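Local coordinates for distal tail protein (Bacillus phage spp1, PDB 2X8K), which forms a wide channel as a homohexamer at the distal tip of the phage tail and stays attached to the tail after DNA ejection, at residues C[13-18]-C[91-96]; C[163-168]-C[241-246]. All coordinates share one frame; numbering follows the deposited sequence.

Overall arrangement
The two contacts sit in different halves of the chain and follow one another in series, contact 1 closing before contact 2 opens. Contact 1 pairs 13-18 with 91-96 in the seven-stranded sheet of the N-terminal, RIFT-related part; contact 2 pairs 163-168 with 241-246 in the five-stranded sheet of the C-terminal part. Their centres lie 32 Å apart and their nearest atoms about 17 Å, so they do not touch. Both strand pairs have a further strand on each side; in contact 1 one of these is the short outermost strand 17-18, joined to 12-14 by the hairpin within 13-18. A second subunit packs against D92 in contact 1; none touches contact 2.

Contact 1 of 2, residues C[13-18]-C[91-96]; sequences MYDGQD and TDVPIT
The Y14 ring meets both V93 and I95 where the strand 12-14 runs against the strand beginning at V93. A chi1 of 177° sets its CG anti to the backbone N, and the ring runs alongside I95, its antiparallel non-hydrogen-bonded partner, on the same face of the sheet. From CG onward, V93 CG1 lies over CG, CD1, CE1 and CZ, while I95 CG1 and CD1 follow the CD1-CE1 edge. At that edge Y14 CD1 is 3.7 Å from I95 CG1. Over one face, offset toward the rim, V93 CG1 lies 3.8 Å from Y14 CE1. Its side chain crosses that of Y14 at about a right angle, and the methyl makes a CH-pi contact 19° off the ring normal. At the tip, Y14 OH hydrogen-bonds with L87 O and Y109 N, so the phenol is fixed at its far end by two backbone partners, while F128 meets the ring.

The backbone ladder is regular. M13 N donates to T96 O at 2.9 Å, and T96 N returns a bond to M13 O. D15 N reaches P94 O at 3.0 Å; all three donors lie in the planes of the accepting carbonyls. On the other face, M13 runs next to T96, M13 CB facing T96 OG1. V93 CG2 fits against the D15 carboxylate, whose OD1 forms a salt bridge with R89. Y14 O is gripped by two donors, the backbone N of Q17 and its amide NE2; the latter, at 2.9 Å, comes from above the carbonyl plane and also bonds to L86 O. With D15 and G16 at the corners, this is a two-residue beta-hairpin with a type I' turn, completing the margin of the sheet in the RIFT-related domain.

Contact 2 of 2, residues C[163-168]-C[241-246]; sequences IRCVFS and QPSTIV
An antiparallel strand pair within the five-stranded sheet of the C-terminal domain, which in this phage family has a galectin-like beta-sandwich fold, brings 163-168 beside 241-246. The strand 162-166 is bonded on its other edge to 198-202, and 243-251 on its other edge to 133-144, so both strands are interior to the sheet. The axes of 163-166 and 243-246 approach to 4.6 Å, with N-to-C directions at 154°. R164 and T244 form the hydrogen-bonded pair: R164 N donates to T244 O at 2.7 Å, straight and nearly along the C=O axis, whereas the return bond from T244 N to R164 O is bent to 127° and weak.

Side chains alternate between the two faces. I163 and I245 run alongside each other from the same face, and the terminal I245 CD1 rests 3.7 Å from I163 CG1, midway along that side chain. I163 also packs on Y174 and M176 of the strand 174-180, which belongs to the four-stranded sheet, so this face looks onto the second layer of the sandwich. On the opposite face, R164 CB lies 3.7 Å from T244 CG2; beyond it the arginine chain, CG anti to the backbone N, extends off from the partner strand.

Beyond the ladder, C165 CB comes up to S243 OG, a hydroxyl that is hydrogen-bonded to Y174 OH. C165 SG, anti to its own backbone N, lies 3.6 Å from Q241 CB. The Q241 chain, bent at chi2, carries its amide to F167, while NE2 hydrogen-bonds to T169 OG1. Amide and ring planes stand 90° apart, and Q241 OE1 meets the phenyl edge near the ring plane, 3.3 Å from F167 CD1.

Contact 1 of 2, residues C[13-18]-C[91-96]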
loop_
_atom_site.group_PDB
_atom_site.type_symbol
_atom_site.label_atom_id
_atom_site.label_comp_id
_atom_site.label_asym_id
_atom_site.label_seq_id
_atom_site.Cartn_x
_atom_site.Cartn_y
_atom_site.Cartn_z
ATOM N N MET C 13 -23.504 -6.200 31.364
ATOM C CA MET C 13 -24.129 -7.296 32.127
ATOM C C MET C 13 -24.734 -8.301 31.170
ATOM O O MET C 13 -25.444 -7.915 30.230
ATOM C CB MET C 13 -25.220 -6.813 33.086
ATOM C CG MET C 13 -24.726 -5.910 34.187
ATOM S SD MET C 13 -23.761 -6.711 35.482
ATOM C CE MET C 13 -25.018 -7.331 36.480
ATOM N N TYR C 14 -24.447 -9.582 31.406
ATOM C CA TYR C 14 -24.962 -10.655 30.581
ATOM C C TYR C 14 -25.500 -11.684 31.533
ATOM O O TYR C 14 -24.721 -12.275 32.278
ATOM C CB TYR C 14 -23.826 -11.217 29.717
ATOM C CG TYR C 14 -24.171 -12.390 28.833
ATOM C CD1 TYR C 14 -24.847 -12.209 27.631
ATOM C CD2 TYR C 14 -23.748 -13.677 29.155
ATOM C CE1 TYR C 14 -25.138 -13.286 26.792
ATOM C CE2 TYR C 14 -24.025 -14.765 28.316
ATOM C CZ TYR C 14 -24.706 -14.561 27.127
ATOM O OH TYR C 14 -24.965 -15.615 26.286
ATOM N N ASP C 15 -26.833 -11.866 31.563
ATOM C CA ASP C 15 -27.523 -12.800 32.470
ATOM C C ASP C 15 -27.222 -12.444 33.941
ATOM O O ASP C 15 -26.948 -13.312 34.756
ATOM C CB ASP C 15 -27.172 -14.276 32.144
ATOM C CG ASP C 15 -28.171 -15.311 32.662
ATOM O OD1 ASP C 15 -27.810 -16.517 32.713
ATOM O OD2 ASP C 15 -29.334 -14.922 32.988
ATOM N N GLY C 16 -27.187 -11.156 34.238
ATOM C CA GLY C 16 -26.843 -10.687 35.569
ATOM C C GLY C 16 -25.391 -10.873 35.973
ATOM O O GLY C 16 -25.086 -10.694 37.148
ATOM N N GLN C 17 -24.481 -11.219 35.037
ATOM C CA GLN C 17 -23.056 -11.380 35.338
ATOM C C GLN C 17 -22.324 -10.185 34.761
ATOM O O GLN C 17 -22.624 -9.774 33.635
ATOM C CB GLN C 17 -22.503 -12.687 34.752
ATOM C CG GLN C 17 -23.304 -13.943 35.143
ATOM C CD GLN C 17 -23.225 -15.093 34.148
ATOM O OE1 GLN C 17 -22.982 -16.247 34.520
ATOM N NE2 GLN C 17 -23.473 -14.826 32.860
ATOM N N ASP C 18 -21.416 -9.579 35.531
ATOM C CA ASP C 18 -20.659 -8.421 35.066
ATOM C C ASP C 18 -19.507 -8.954 34.281
ATOM O O ASP C 18 -18.542 -9.419 34.866
ATOM C CB ASP C 18 -20.215 -7.529 36.247
ATOM C CG ASP C 18 -19.479 -6.227 35.929
ATOM O OD1 ASP C 18 -19.565 -5.280 36.748
ATOM O OD2 ASP C 18 -18.722 -6.195 34.931
ATOM N N THR C 91 -30.337 -20.320 25.953
ATOM C CA THR C 91 -31.547 -19.539 26.157
ATOM C C THR C 91 -31.226 -18.042 26.105
ATOM O O THR C 91 -30.191 -17.624 26.624
ATOM C CB THR C 91 -32.226 -19.988 27.479
ATOM O OG1 THR C 91 -33.405 -19.204 27.724
ATOM C CG2 THR C 91 -31.266 -19.967 28.706
ATOM N N ASP C 92 -32.116 -17.233 25.483
ATOM C CA ASP C 92 -31.946 -15.764 25.384
ATOM C C ASP C 92 -31.857 -15.199 26.797
ATOM O O ASP C 92 -32.417 -15.773 27.735
ATOM C CB ASP C 92 -33.070 -15.099 24.578
ATOM C CG ASP C 92 -32.762 -14.780 23.128
ATOM O OD1 ASP C 92 -33.516 -13.970 22.529
ATOM O OD2 ASP C 92 -31.781 -15.348 22.581
ATOM N N VAL C 93 -31.072 -14.137 26.959
ATOM C CA VAL C 93 -30.718 -13.624 28.272
ATOM C C VAL C 93 -30.689 -12.087 28.341
ATOM O O VAL C 93 -30.457 -11.445 27.322
ATOM C CB VAL C 93 -29.368 -14.312 28.573
ATOM C CG1 VAL C 93 -28.251 -13.346 28.902
ATOM C CG2 VAL C 93 -29.514 -15.411 29.589
ATOM N N PRO C 94 -30.953 -11.464 29.513
ATOM C CA PRO C 94 -30.912 -9.993 29.589
ATOM C C PRO C 94 -29.477 -9.436 29.476
ATOM O O PRO C 94 -28.580 -9.805 30.262
ATOM C CB PRO C 94 -31.526 -9.712 30.963
ATOM C CG PRO C 94 -31.226 -10.878 31.761
ATOM C CD PRO C 94 -31.278 -12.047 30.834
ATOM N N ILE C 95 -29.265 -8.560 28.478
ATOM C CA ILE C 95 -27.986 -7.890 28.200
ATOM C C ILE C 95 -28.151 -6.379 28.449
ATOM O O ILE C 95 -29.158 -5.804 28.021
ATOM C CB ILE C 95 -27.457 -8.193 26.787
ATOM C CG1 ILE C 95 -27.406 -9.719 26.521
ATOM C CG2 ILE C 95 -26.089 -7.537 26.569
ATOM C CD1 ILE C 95 -27.210 -10.149 25.007
ATOM N N THR C 96 -27.206 -5.757 29.200
ATOM C CA THR C 96 -27.262 -4.331 29.533
ATOM C C THR C 96 -25.905 -3.641 29.441
ATOM O O THR C 96 -24.883 -4.247 29.727
ATOM C CB THR C 96 -27.850 -4.063 30.937
ATOM O OG1 THR C 96 -26.833 -4.136 31.941
ATOM C CG2 THR C 96 -29.124 -4.885 31.283
#

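Contact 2 of 2, residues C[163-168]-C[241-246]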
loop_
_atom_site.group_PDB
_atom_site.type_symbol
_atom_site.label_atom_id
_atom_site.label_comp_id
_atom_site.label_asym_id
_atom_site.label_seq_id
_atom_site.Cartn_x
_atom_site.Cartn_y
_atom_site.Cartn_z
ATOM N N ILE C 163 -53.338 -6.022 30.646
ATOM C CA ILE C 163 -54.516 -5.498 31.358
ATOM C C ILE C 163 -54.755 -6.280 32.644
ATOM O O ILE C 163 -54.873 -7.503 32.600
ATOM C CB ILE C 163 -55.807 -5.360 30.489
ATOM C CG1 ILE C 163 -55.518 -4.933 29.023
ATOM C CG2 ILE C 163 -56.757 -4.368 31.137
ATOM C CD1 ILE C 163 -55.474 -6.075 27.980
ATOM N N ARG C 164 -54.818 -5.553 33.781
ATOM C CA ARG C 164 -55.009 -6.047 35.145
ATOM C C ARG C 164 -56.236 -5.378 35.812
ATOM O O ARG C 164 -56.232 -4.163 36.003
ATOM C CB ARG C 164 -53.729 -5.777 35.957
ATOM C CG ARG C 164 -53.747 -6.299 37.391
ATOM C CD ARG C 164 -52.437 -6.025 38.113
ATOM N NE ARG C 164 -51.345 -6.895 37.657
ATOM C CZ ARG C 164 -50.590 -7.642 38.459
ATOM N NH1 ARG C 164 -50.784 -7.625 39.772
ATOM N NH2 ARG C 164 -49.626 -8.398 37.953
ATOM N N CYS C 165 -57.273 -6.168 36.166
ATOM C CA CYS C 165 -58.496 -5.664 36.823
ATOM C C CYS C 165 -58.930 -6.439 38.080
ATOM O O CYS C 165 -59.442 -7.560 37.968
ATOM C CB CYS C 165 -59.653 -5.501 35.840
ATOM S SG CYS C 165 -61.131 -4.730 36.561
ATOM N N VAL C 166 -58.783 -5.796 39.272
ATOM C CA VAL C 166 -59.142 -6.355 40.585
ATOM C C VAL C 166 -60.559 -5.886 41.009
ATOM O O VAL C 166 -60.749 -4.773 41.518
ATOM C CB VAL C 166 -58.020 -6.217 41.664
ATOM C CG1 VAL C 166 -57.477 -4.789 41.754
ATOM C CG2 VAL C 166 -58.465 -6.744 43.030
ATOM N N PHE C 167 -61.555 -6.751 40.723
ATOM C CA PHE C 167 -62.990 -6.537 40.920
ATOM C C PHE C 167 -63.435 -5.973 42.259
ATOM O O PHE C 167 -62.960 -6.398 43.312
ATOM C CB PHE C 167 -63.805 -7.786 40.516
ATOM C CG PHE C 167 -63.756 -8.117 39.039
ATOM C CD1 PHE C 167 -64.685 -7.574 38.156
ATOM C CD2 PHE C 167 -62.792 -8.980 38.534
ATOM C CE1 PHE C 167 -64.636 -7.872 36.795
ATOM C CE2 PHE C 167 -62.755 -9.287 37.175
ATOM C CZ PHE C 167 -63.680 -8.735 36.317
ATOM N N SER C 168 -64.329 -4.979 42.195
ATOM C CA SER C 168 -64.940 -4.328 43.356
ATOM C C SER C 168 -66.374 -4.841 43.525
ATOM O O SER C 168 -66.790 -5.130 44.648
ATOM C CB SER C 168 -64.912 -2.807 43.219
ATOM O OG SER C 168 -65.221 -2.371 41.904
ATOM N N GLN C 241 -64.952 -2.556 34.231
ATOM C CA GLN C 241 -64.650 -2.389 35.655
ATOM C C GLN C 241 -63.324 -1.648 35.752
ATOM O O GLN C 241 -62.447 -1.970 34.951
ATOM C CB GLN C 241 -64.552 -3.776 36.333
ATOM C CG GLN C 241 -64.683 -3.778 37.858
ATOM C CD GLN C 241 -66.123 -3.867 38.315
ATOM O OE1 GLN C 241 -66.702 -4.955 38.448
ATOM N NE2 GLN C 241 -66.730 -2.721 38.591
ATOM N N PRO C 242 -63.146 -0.652 36.671
ATOM C CA PRO C 242 -61.862 0.080 36.757
ATOM C C PRO C 242 -60.673 -0.884 36.656
ATOM O O PRO C 242 -60.465 -1.754 37.510
ATOM C CB PRO C 242 -61.999 0.869 38.066
ATOM C CG PRO C 242 -63.419 1.109 38.186
ATOM C CD PRO C 242 -64.085 -0.151 37.689
ATOM N N SER C 243 -59.921 -0.743 35.553
ATOM C CA SER C 243 -58.787 -1.599 35.218
ATOM C C SER C 243 -57.491 -0.845 35.366
ATOM O O SER C 243 -57.459 0.322 35.773
ATOM C CB SER C 243 -58.881 -2.192 33.812
ATOM O OG SER C 243 -60.084 -2.917 33.620
ATOM N N THR C 244 -56.413 -1.547 35.052
ATOM C CA THR C 244 -55.055 -1.048 35.042
ATOM C C THR C 244 -54.387 -1.641 33.824
ATOM O O THR C 244 -54.559 -2.833 33.542
ATOM C CB THR C 244 -54.365 -1.246 36.427
ATOM O OG1 THR C 244 -53.935 0.025 36.910
ATOM C CG2 THR C 244 -53.166 -2.194 36.404
ATOM N N ILE C 245 -53.726 -0.792 33.045
ATOM C CA ILE C 245 -52.952 -1.234 31.894
ATOM C C ILE C 245 -51.481 -0.985 32.201
ATOM O O ILE C 245 -51.103 0.083 32.716
ATOM C CB ILE C 245 -53.423 -0.679 30.525
ATOM C CG1 ILE C 245 -52.736 -1.413 29.372
ATOM C CG2 ILE C 245 -53.237 0.850 30.410
ATOM C CD1 ILE C 245 -53.633 -1.805 28.322
ATOM N N VAL C 246 -50.678 -2.028 31.973
ATOM C CA VAL C 246 -49.230 -2.012 32.144
ATOM C C VAL C 246 -48.617 -2.437 30.824
ATOM O O VAL C 246 -48.918 -3.505 30.286
ATOM C CB VAL C 246 -48.701 -2.875 33.323
ATOM C CG1 VAL C 246 -47.209 -2.598 33.574
ATOM C CG2 VAL C 246 -49.522 -2.666 34.594
#